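Local coordinates for sugar fermentation stimulation protein homolog (Pyrococcus furiosus, PDB 4DA2) that probably binds DNA, joining an OB fold to a nuclease-like PD-(D/E)xK domain in which calcium ions are bound, at residues 86-91 against 173-178. The protein carries 1 engineered substitution. Numbering follows the deposited sequence.
Sequences KAFEKI and VFIGAL
V173 meets F88 at one ring carbon: both of its methyls, CG1 and CG2, lie 4.1 Å from F88 CE1. The two side chains approach from opposite directions, one from strand 169-176 and one from helix 81-93. With CG anti to the backbone N (chi1 -174°), F88 extends its ring from the helix toward V173. A branched valine suits this place, since it sets two methyls against one ring atom while its backbone bonds to E131 and K133 of the neighbouring parallel strand.

F174 points to the other face of the sheet, where its ring stacks with F184; the alternation of a strand thus lets one segment serve two hydrophobic layers. I175 returns to the helix side, and its longer arm brings CD1 to 4.3 Å from F88 CD1, reaching the ring obliquely, as V173 CG2 does. The nearest CA atoms, those of F88 and I175, are 8.1 Å apart. At G176 the strand ends in an inverse gamma turn.

V130 and T132 also touch F88, while L211 joins V173 to I91, so the helix sits on the central sheet of the PD-(D/E)xK domain. The contact lies beside the metal site, where E131 and T132 bind calcium; the I175 side chain is about 8 Å from a calcium ion. Being wholly apolar and buried, the contact depends on shape and exclusion of water rather than on directional bonds.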
ATOM      1  N   LYS A  86      -6.975  -3.005  -3.616  1.00 15.63           N
ATOM      2  CA  LYS A  86      -8.442  -3.187  -3.709  1.00 12.18           C
ATOM      3  C   LYS A  86      -9.139  -2.022  -2.989  1.00 15.68           C
ATOM      4  O   LYS A  86     -10.163  -1.514  -3.472  1.00 16.52           O
ATOM      5  CB  LYS A  86      -8.888  -4.518  -3.096  1.00 14.86           C
ATOM      6  CG  LYS A  86      -8.544  -5.748  -3.934  1.00 21.01           C
ATOM      7  CD  LYS A  86      -9.377  -6.938  -3.466  1.00 40.54           C
ATOM      8  CE  LYS A  86      -9.168  -8.171  -4.344  1.00 38.34           C
ATOM      9  NZ  LYS A  86      -8.088  -9.035  -3.807  1.00 56.56           N
ATOM     10  N   ALA A  87      -8.554  -1.600  -1.863  1.00 14.63           N
ATOM     11  CA  ALA A  87      -9.047  -0.449  -1.075  1.00 16.78           C
ATOM     12  C   ALA A  87      -8.955   0.830  -1.926  1.00 14.29           C
ATOM     13  O   ALA A  87      -9.922   1.597  -2.031  1.00 15.61           O
ATOM     14  CB  ALA A  87      -8.251  -0.290   0.190  1.00 13.78           C
ATOM     15  N   PHE A  88      -7.798   1.051  -2.538  1.00 13.29           N
ATOM     16  CA  PHE A  88      -7.664   2.158  -3.498  1.00 13.28           C
ATOM     17  C   PHE A  88      -8.732   2.128  -4.614  1.00 15.17           C
ATOM     18  O   PHE A  88      -9.353   3.143  -4.915  1.00 11.72           O
ATOM     19  CB  PHE A  88      -6.230   2.249  -4.084  1.00  9.35           C
ATOM     20  CG  PHE A  88      -6.035   3.453  -4.963  1.00  9.56           C
ATOM     21  CD1 PHE A  88      -6.011   4.734  -4.410  1.00 13.36           C
ATOM     22  CD2 PHE A  88      -5.899   3.315  -6.334  1.00 12.27           C
ATOM     23  CE1 PHE A  88      -5.852   5.842  -5.206  1.00 19.11           C
ATOM     24  CE2 PHE A  88      -5.779   4.435  -7.139  1.00 14.23           C
ATOM     25  CZ  PHE A  88      -5.739   5.697  -6.569  1.00 15.33           C
ATOM     26  N   GLU A  89      -8.920   0.969  -5.237  1.00 13.74           N
ATOM     27  CA  GLU A  89      -9.944   0.766  -6.255  1.00 17.60           C
ATOM     28  C   GLU A  89     -11.364   1.110  -5.750  1.00 14.75           C
ATOM     29  O   GLU A  89     -12.167   1.638  -6.506  1.00 14.27           O
ATOM     30  CB  GLU A  89      -9.869  -0.665  -6.815  1.00 17.89           C
ATOM     31  CG  GLU A  89      -8.591  -0.874  -7.652  1.00 12.64           C
ATOM     32  CD  GLU A  89      -8.153  -2.318  -7.828  1.00 45.89           C
ATOM     33  OE1 GLU A  89      -8.995  -3.221  -7.741  1.00 37.91           O
ATOM     34  OE2 GLU A  89      -6.946  -2.551  -8.060  1.00 33.62           O
ATOM     35  N   LYS A  90     -11.649   0.844  -4.478  1.00 17.86           N
ATOM     36  CA  LYS A  90     -12.940   1.219  -3.912  1.00 19.81           C
ATOM     37  C   LYS A  90     -13.053   2.726  -3.783  1.00 14.36           C
ATOM     38  O   LYS A  90     -14.107   3.311  -4.074  1.00 21.12           O
ATOM     39  CB  LYS A  90     -13.156   0.521  -2.563  1.00 24.19           C
ATOM     40  CG  LYS A  90     -13.377  -0.975  -2.726  1.00 22.71           C
ATOM     41  CD  LYS A  90     -14.819  -1.223  -3.160  1.00 37.31           C
ATOM     42  CE  LYS A  90     -15.002  -2.655  -3.513  1.00 26.04           C
ATOM     43  NZ  LYS A  90     -16.428  -2.979  -3.783  1.00 48.10           N
ATOM     44  N   ILE A  91     -11.970   3.356  -3.320  1.00 11.61           N
ATOM     45  CA  ILE A  91     -11.891   4.819  -3.283  1.00 16.74           C
ATOM     46  C   ILE A  91     -12.177   5.440  -4.665  1.00 22.58           C
ATOM     47  O   ILE A  91     -12.969   6.402  -4.781  1.00 17.16           O
ATOM     48  CB  ILE A  91     -10.546   5.280  -2.694  1.00 14.02           C
ATOM     49  CG1 ILE A  91     -10.512   4.954  -1.196  1.00 18.06           C
ATOM     50  CG2 ILE A  91     -10.296   6.778  -2.953  1.00 14.73           C
ATOM     51  CD1 ILE A  91      -9.155   5.147  -0.570  1.00 14.18           C
ATOM     52  N   VAL A 173       0.475   7.666  -5.019  1.00 15.43           N
ATOM     53  CA  VAL A 173      -0.385   7.636  -3.840  1.00  8.70           C
ATOM     54  C   VAL A 173       0.205   6.683  -2.828  1.00 11.88           C
ATOM     55  O   VAL A 173       0.315   5.473  -3.107  1.00 15.53           O
ATOM     56  CB  VAL A 173      -1.801   7.186  -4.192  1.00 11.26           C
ATOM     57  CG1 VAL A 173      -2.679   7.163  -2.909  1.00 15.05           C
ATOM     58  CG2 VAL A 173      -2.452   8.104  -5.268  1.00 14.38           C
ATOM     59  N   PHE A 174       0.559   7.203  -1.653  1.00 11.11           N
ATOM     60  CA  PHE A 174       1.037   6.360  -0.561  1.00  7.95           C
ATOM     61  C   PHE A 174      -0.148   5.874   0.280  1.00 14.04           C
ATOM     62  O   PHE A 174      -0.980   6.656   0.737  1.00 12.57           O
ATOM     63  CB  PHE A 174       2.083   7.139   0.271  1.00 11.89           C
ATOM     64  CG  PHE A 174       3.301   7.488  -0.514  1.00 18.69           C
ATOM     65  CD1 PHE A 174       4.280   6.524  -0.740  1.00 18.69           C
ATOM     66  CD2 PHE A 174       3.451   8.747  -1.101  1.00 13.67           C
ATOM     67  CE1 PHE A 174       5.418   6.807  -1.501  1.00 20.30           C
ATOM     68  CE2 PHE A 174       4.616   9.050  -1.849  1.00 16.34           C
ATOM     69  CZ  PHE A 174       5.578   8.071  -2.065  1.00 21.19           C
ATOM     70  N   ILE A 175      -0.229   4.562   0.453  1.00 12.08           N
ATOM     71  CA  ILE A 175      -1.300   3.965   1.234  1.00 12.20           C
ATOM     72  C   ILE A 175      -0.779   3.742   2.658  1.00  9.77           C
ATOM     73  O   ILE A 175      -0.053   2.761   2.940  1.00 14.51           O
ATOM     74  CB  ILE A 175      -1.787   2.628   0.593  1.00 13.75           C
ATOM     75  CG1 ILE A 175      -2.151   2.844  -0.895  1.00 16.83           C
ATOM     76  CG2 ILE A 175      -2.966   2.089   1.379  1.00 16.27           C
ATOM     77  CD1 ILE A 175      -3.290   3.869  -1.154  1.00 22.55           C
ATOM     78  N   GLY A 176      -1.128   4.683   3.534  1.00  9.14           N
ATOM     79  CA  GLY A 176      -0.739   4.666   4.952  1.00 11.78           C
ATOM     80  C   GLY A 176      -1.737   3.800   5.683  1.00 15.82           C
ATOM     81  O   GLY A 176      -2.580   4.289   6.466  1.00 13.54           O
ATOM     82  N   ALA A 177      -1.662   2.497   5.402  1.00 18.28           N
ATOM     83  CA  ALA A 177      -2.582   1.508   5.959  1.00 14.33           C
ATOM     84  C   ALA A 177      -2.255   1.104   7.401  1.00 12.26           C
ATOM     85  O   ALA A 177      -2.279  -0.099   7.745  1.00 16.60           O
ATOM     86  CB  ALA A 177      -2.644   0.254   5.060  1.00 18.58           C
ATOM     87  N   LEU A 178      -1.947   2.110   8.230  1.00 13.22           N
ATOM     88  CA  LEU A 178      -1.705   1.947   9.667  1.00 14.08           C
ATOM     89  C   LEU A 178      -2.771   2.742  10.389  1.00 14.27           C
ATOM     90  O   LEU A 178      -3.098   3.836   9.949  1.00 17.89           O
ATOM     91  CB  LEU A 178      -0.374   2.630  10.055  1.00 23.93           C
ATOM     92  CG  LEU A 178       0.974   2.091   9.595  1.00 35.23           C
ATOM     93  CD1 LEU A 178       2.054   3.014  10.057  1.00 21.24           C
ATOM     94  CD2 LEU A 178       1.235   0.685  10.101  1.00 29.81           C
TER